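Long-range contacts in designed helical repeat protein (Synthetic construct, PDB 5CWQ), which is a de novo designed helical repeat protein, built to explore repeat architectures and with no known biological function: residues Glu119-Ser124 with Ala165-Cys170; Ala160-Ala165 with Arg218-His223. All coordinates share one frame; numbering follows the deposited sequence. Where two conformers were deposited one is given.

Contact 1. Residues Glu119-Ser124 with Ala165-Cys170; sequences EAERAS and AEVACC
The flat carboxylate of Glu121 only skirts Val167, with OE1 4.4 Å from CG1; its charge is spent instead on Arg171, which forms a salt bridge with the same oxygen just beyond the contact. A second flat group, the peptide that begins with the carbonyl of Ala120, meets the valine more intimately. Ala120 O lies between the two methyls of Val167, 3.3 Å from both CG1 and CG2, its C=O bond slanting past the fork rather than into it. This oxygen also accepts the helical bond from Ser124 N at 3.1 Å, so the methyl groups cover a polar atom that is already satisfied. With CG1 anti to the backbone N (chi1 177°), the valine sets this methyl against two side chains: Ala120 CB at 3.9 Å and Ser124 CB, also at 3.9 Å. CG2 leans more distantly toward Ala123 CB, while Cys170 SG makes a loose contact with Ala120 CB at 4.5 Å. Alanine and serine suit helix 119-124 because their small side chains leave room for a beta-branched side chain directed toward them. An alanine in place of Val167 would probably open a gap over the Ala120 carbonyl and leave the methylene of Ser124 without its closest apolar neighbour here. Helix 90-114 also packs here, with Ala111 against Ala120 and Ala108 against Val167, and a disulfide from Cys170 to Cys112 ties that helix to 147-171. The short axes run antiparallel at 150° and come within 9.2 Å, as in a helical hairpin: consecutive helices 117-144 and 147-171 fold back on each other in an all-helical repeat protein.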
loop_
_atom_site.group_PDB
_atom_site.type_symbol
_atom_site.label_atom_id
_atom_site.label_comp_id
_atom_site.label_asym_id
_atom_site.label_seq_id
_atom_site.Cartn_x
_atom_site.Cartn_y
_atom_site.Cartn_z
ATOM N N GLU A 119 -13.669 8.158 -9.536
ATOM C CA GLU A 119 -12.228 7.983 -9.426
ATOM C C GLU A 119 -11.883 7.170 -8.179
ATOM O O GLU A 119 -10.878 6.456 -8.142
ATOM C CB GLU A 119 -11.536 9.345 -9.383
ATOM C CG GLU A 119 -10.021 9.298 -9.465
ATOM C CD GLU A 119 -9.402 10.685 -9.440
ATOM O OE1 GLU A 119 -10.150 11.664 -9.227
ATOM O OE2 GLU A 119 -8.174 10.800 -9.634
ATOM N N ALA A 120 -12.728 7.288 -7.159
ATOM C CA ALA A 120 -12.526 6.574 -5.906
ATOM C C ALA A 120 -12.864 5.098 -6.064
ATOM O O ALA A 120 -12.211 4.237 -5.473
ATOM C CB ALA A 120 -13.367 7.196 -4.803
ATOM N N GLU A 121 -13.885 4.809 -6.865
ATOM C CA GLU A 121 -14.314 3.433 -7.076
ATOM C C GLU A 121 -13.281 2.667 -7.896
ATOM O O GLU A 121 -13.048 1.483 -7.657
ATOM C CB GLU A 121 -15.678 3.391 -7.769
ATOM C CG GLU A 121 -16.325 2.011 -7.779
ATOM C CD GLU A 121 -16.610 1.482 -6.381
ATOM O OE1 GLU A 121 -16.666 2.292 -5.431
ATOM O OE2 GLU A 121 -16.776 0.252 -6.235
ATOM N N ARG A 122 -12.662 3.343 -8.860
ATOM C CA ARG A 122 -11.601 2.733 -9.653
ATOM C C ARG A 122 -10.425 2.348 -8.763
ATOM O O ARG A 122 -9.810 1.299 -8.953
ATOM C CB ARG A 122 -11.133 3.679 -10.759
ATOM C CG ARG A 122 -12.114 3.811 -11.916
ATOM C CD ARG A 122 -11.485 4.517 -13.109
ATOM N NE ARG A 122 -10.340 3.781 -13.642
ATOM C CZ ARG A 122 -9.690 4.104 -14.757
ATOM N NH1 ARG A 122 -10.069 5.154 -15.476
ATOM N NH2 ARG A 122 -8.660 3.372 -15.157
ATOM N N ALA A 123 -10.118 3.203 -7.794
ATOM C CA ALA A 123 -9.049 2.928 -6.843
ATOM C C ALA A 123 -9.403 1.721 -5.980
ATOM O O ALA A 123 -8.538 0.916 -5.633
ATOM C CB ALA A 123 -8.788 4.146 -5.973
ATOM N N SER A 124 -10.682 1.599 -5.642
ATOM C CA SER A 124 -11.156 0.491 -4.825
ATOM C C SER A 124 -11.042 -0.822 -5.591
ATOM O O SER A 124 -10.723 -1.862 -5.018
ATOM C CB SER A 124 -12.600 0.730 -4.387
ATOM O OG SER A 124 -13.014 -0.241 -3.444
ATOM N N ALA A 165 -10.597 0.755 2.861
ATOM C CA ALA A 165 -11.162 1.509 3.973
ATOM C C ALA A 165 -11.285 2.986 3.615
ATOM O O ALA A 165 -12.277 3.638 3.945
ATOM C CB ALA A 165 -10.307 1.338 5.214
ATOM N N GLU A 166 -10.265 3.500 2.935
ATOM C CA GLU A 166 -10.220 4.896 2.519
ATOM C C GLU A 166 -11.416 5.240 1.636
ATOM O O GLU A 166 -12.154 6.189 1.910
ATOM C CB GLU A 166 -8.911 5.176 1.774
ATOM C CG GLU A 166 -8.703 6.618 1.340
ATOM C CD GLU A 166 -8.277 7.529 2.475
ATOM O OE1 GLU A 166 -8.162 7.049 3.624
ATOM O OE2 GLU A 166 -8.052 8.729 2.212
ATOM N N VAL A 167 -11.606 4.455 0.581
ATOM C CA VAL A 167 -12.685 4.697 -0.368
ATOM C C VAL A 167 -14.046 4.481 0.281
ATOM O O VAL A 167 -14.952 5.295 0.113
ATOM C CB VAL A 167 -12.561 3.783 -1.603
ATOM C CG1 VAL A 167 -13.744 3.987 -2.550
ATOM C CG2 VAL A 167 -11.253 4.049 -2.323
ATOM N N ALA A 168 -14.186 3.382 1.017
ATOM C CA ALA A 168 -15.456 3.031 1.644
ATOM C C ALA A 168 -15.943 4.154 2.552
ATOM O O ALA A 168 -17.145 4.414 2.649
ATOM C CB ALA A 168 -15.317 1.736 2.434
ATOM N N CYS A 169 -15.000 4.827 3.199
ATOM C CA CYS A 169 -15.325 5.906 4.120
ATOM C C CYS A 169 -15.764 7.175 3.391
ATOM O O CYS A 169 -16.779 7.775 3.745
ATOM C CB CYS A 169 -14.124 6.211 5.019
ATOM S SG CYS A 169 -14.372 7.613 6.125
ATOM N N CYS A 170 -15.008 7.588 2.377
ATOM C CA CYS A 170 -15.300 8.852 1.709
ATOM C C CYS A 170 -16.470 8.714 0.729
ATOM O O CYS A 170 -17.086 9.712 0.358
ATOM C CB CYS A 170 -14.054 9.391 0.995
ATOM S SG CYS A 170 -13.560 8.518 -0.506
#

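Contact 2. Residues Ala160-Ala165 with Arg218-His223; sequences AVLALA and REARRH
Val161 opens the contact by resting CG1, 4.1 Å away, against CB of Ala220, the residue on which most of this interface converges. Next in sequence, Leu162 reaches across with its branched end. Its CG lies 4.1 Å from Ala220 CB, and CD2 sits 4.0 Å from Ala220 CA. The first torsion of this leucine, chi1 -117°, is off the staggered positions, and CG placed there faces Ala220 CB. Leu162 CD2 also lies 4.0 Å from Glu219 OE2 and close to Glu219 CG; the two chains cross obliquely, so the glutamate's aliphatic part helps cover the leucine at the partly exposed border. One turn on, Ala165 places CB 3.9 Å from Ala220 O, and its own carbonyl oxygen lies in the plane of the His223 ring, at the edge, 3.5 Å from CD2. With CG anti to the backbone N (chi1 -168°), the histidine turns a polarised C-H edge toward that oxygen, which is probably mildly favourable. Alanine suits position 220 because CA atoms of Leu162 and Ala220 approach to 4.8 Å, leaving little space for a longer side chain. The segments run nearly parallel, 12° apart, with axes 8.8 Å from each other: helices 147-171 and 204-230, separated in sequence by helix 174-201, pack side by side as in stacked helical repeat proteins. Around them, helix 174-201 packs on Val161 through Asp183 and Ala184, helix 90-114 meets Leu162 through Leu105, and helix 117-144 lies against Ala160, Ala163 and Leu164.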
loop_
_atom_site.group_PDB
_atom_site.type_symbol
_atom_site.label_atom_id
_atom_site.label_comp_id
_atom_site.label_asym_id
_atom_site.label_seq_id
_atom_site.Cartn_x
_atom_site.Cartn_y
_atom_site.Cartn_z
ATOM N N ALA A 160 -3.554 -2.569 0.903
ATOM C CA ALA A 160 -4.722 -2.706 0.042
ATOM C C ALA A 160 -6.011 -2.526 0.839
ATOM O O ALA A 160 -6.945 -1.865 0.386
ATOM C CB ALA A 160 -4.710 -4.061 -0.654
ATOM N N VAL A 161 -6.056 -3.113 2.031
ATOM C CA VAL A 161 -7.228 -3.000 2.891
ATOM C C VAL A 161 -7.367 -1.563 3.389
ATOM O O VAL A 161 -8.476 -1.072 3.589
ATOM C CB VAL A 161 -7.145 -3.978 4.081
ATOM C CG1 VAL A 161 -8.272 -3.732 5.076
ATOM C CG2 VAL A 161 -7.202 -5.409 3.577
ATOM N N LEU A 162 -6.232 -0.895 3.580
ATOM C CA LEU A 162 -6.228 0.517 3.943
ATOM C C LEU A 162 -6.881 1.338 2.839
ATOM O O LEU A 162 -7.658 2.254 3.105
ATOM C CB LEU A 162 -4.800 1.012 4.183
ATOM C CG LEU A 162 -4.448 1.497 5.589
ATOM C CD1 LEU A 162 -2.992 1.931 5.641
ATOM C CD2 LEU A 162 -5.352 2.637 6.029
ATOM N N ALA A 163 -6.552 1.004 1.596
ATOM C CA ALA A 163 -7.097 1.709 0.446
ATOM C C ALA A 163 -8.601 1.478 0.346
ATOM O O ALA A 163 -9.359 2.400 0.041
ATOM C CB ALA A 163 -6.397 1.263 -0.832
ATOM N N LEU A 164 -9.032 0.249 0.611
ATOM C CA LEU A 164 -10.454 -0.075 0.590
ATOM C C LEU A 164 -11.194 0.698 1.675
ATOM O O LEU A 164 -12.282 1.225 1.440
ATOM C CB LEU A 164 -10.673 -1.578 0.777
ATOM C CG LEU A 164 -10.239 -2.471 -0.388
ATOM C CD1 LEU A 164 -10.322 -3.937 0.007
ATOM C CD2 LEU A 164 -11.077 -2.207 -1.639
ATOM N N ALA A 165 -10.597 0.755 2.861
ATOM C CA ALA A 165 -11.162 1.509 3.973
ATOM C C ALA A 165 -11.285 2.986 3.615
ATOM O O ALA A 165 -12.277 3.638 3.945
ATOM C CB ALA A 165 -10.307 1.338 5.214
ATOM N N ARG A 218 -4.359 -2.253 11.756
ATOM C CA ARG A 218 -5.024 -1.592 12.877
ATOM C C ARG A 218 -5.541 -0.216 12.473
ATOM O O ARG A 218 -6.629 0.187 12.884
ATOM C CB ARG A 218 -4.076 -1.463 14.075
ATOM C CG ARG A 218 -3.822 -2.774 14.805
ATOM C CD ARG A 218 -2.914 -2.598 16.020
ATOM N NE ARG A 218 -3.598 -1.938 17.136
ATOM C CZ ARG A 218 -3.358 -0.698 17.564
ATOM N NH1 ARG A 218 -2.436 0.068 16.990
ATOM N NH2 ARG A 218 -4.050 -0.219 18.589
ATOM N N GLU A 219 -4.763 0.503 11.668
ATOM C CA GLU A 219 -5.181 1.820 11.195
ATOM C C GLU A 219 -6.400 1.689 10.287
ATOM O O GLU A 219 -7.318 2.505 10.344
ATOM C CB GLU A 219 -4.052 2.537 10.449
ATOM C CG GLU A 219 -4.506 3.869 9.837
ATOM C CD GLU A 219 -3.371 4.712 9.282
ATOM O OE1 GLU A 219 -2.239 4.625 9.799
ATOM O OE2 GLU A 219 -3.619 5.478 8.327
ATOM N N ALA A 220 -6.399 0.660 9.445
ATOM C CA ALA A 220 -7.515 0.409 8.544
ATOM C C ALA A 220 -8.797 0.177 9.333
ATOM O O ALA A 220 -9.856 0.698 8.985
ATOM C CB ALA A 220 -7.217 -0.785 7.652
ATOM N N ARG A 221 -8.691 -0.604 10.402
ATOM C CA ARG A 221 -9.836 -0.895 11.251
ATOM C C ARG A 221 -10.323 0.368 11.951
ATOM O O ARG A 221 -11.519 0.651 11.968
ATOM C CB ARG A 221 -9.482 -1.968 12.282
ATOM C CG ARG A 221 -10.644 -2.354 13.180
ATOM C CD ARG A 221 -10.316 -3.552 14.055
ATOM N NE ARG A 221 -9.158 -3.312 14.911
ATOM C CZ ARG A 221 -8.868 -4.016 16.000
ATOM N NH1 ARG A 221 -9.658 -5.010 16.387
ATOM N NH2 ARG A 221 -7.788 -3.722 16.712
ATOM N N ARG A 222 -9.393 1.128 12.520
ATOM C CA ARG A 222 -9.740 2.377 13.187
ATOM C C ARG A 222 -10.422 3.345 12.226
ATOM O O ARG A 222 -11.378 4.024 12.598
ATOM C CB ARG A 222 -8.495 3.033 13.791
ATOM C CG ARG A 222 -8.015 2.385 15.079
ATOM C CD ARG A 222 -6.989 3.255 15.790
ATOM N NE ARG A 222 -5.828 3.547 14.948
ATOM C CZ ARG A 222 -4.744 2.780 14.861
ATOM N NH1 ARG A 222 -4.650 1.655 15.561
ATOM N NH2 ARG A 222 -3.744 3.140 14.067
ATOM N N HIS A 223 -9.930 3.400 10.991
ATOM C CA HIS A 223 -10.467 4.320 9.994
ATOM C C HIS A 223 -11.932 4.011 9.714
ATOM O O HIS A 223 -12.773 4.906 9.711
ATOM C CB HIS A 223 -9.656 4.244 8.701
ATOM C CG HIS A 223 -9.957 5.346 7.733
ATOM N ND1 HIS A 223 -9.508 6.638 7.914
ATOM C CD2 HIS A 223 -10.661 5.352 6.577
ATOM C CE1 HIS A 223 -9.921 7.390 6.909
ATOM N NE2 HIS A 223 -10.623 6.635 6.085
#

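How the contacts relate
Contacts 1 and 2 have centres 11 Å apart and share Ala165 on helix 147-171, which offers one side to helix 117-144 and another to helix 204-230. Their segments alternate along the chain: 119-124, then 160-165, then 165-170, then 218-223. The first contact joins antiparallel helices that follow directly in sequence, the second a nearly parallel pair with helix 174-201 between them in sequence. They also touch directly, Ser124 OG lying 3.3 Å from Leu164 CD2. A disulfide from Cys169 to Cys227 adds a covalent tie between helix 147-171 and helix 204-230, fastening the shared helix within the stacked array.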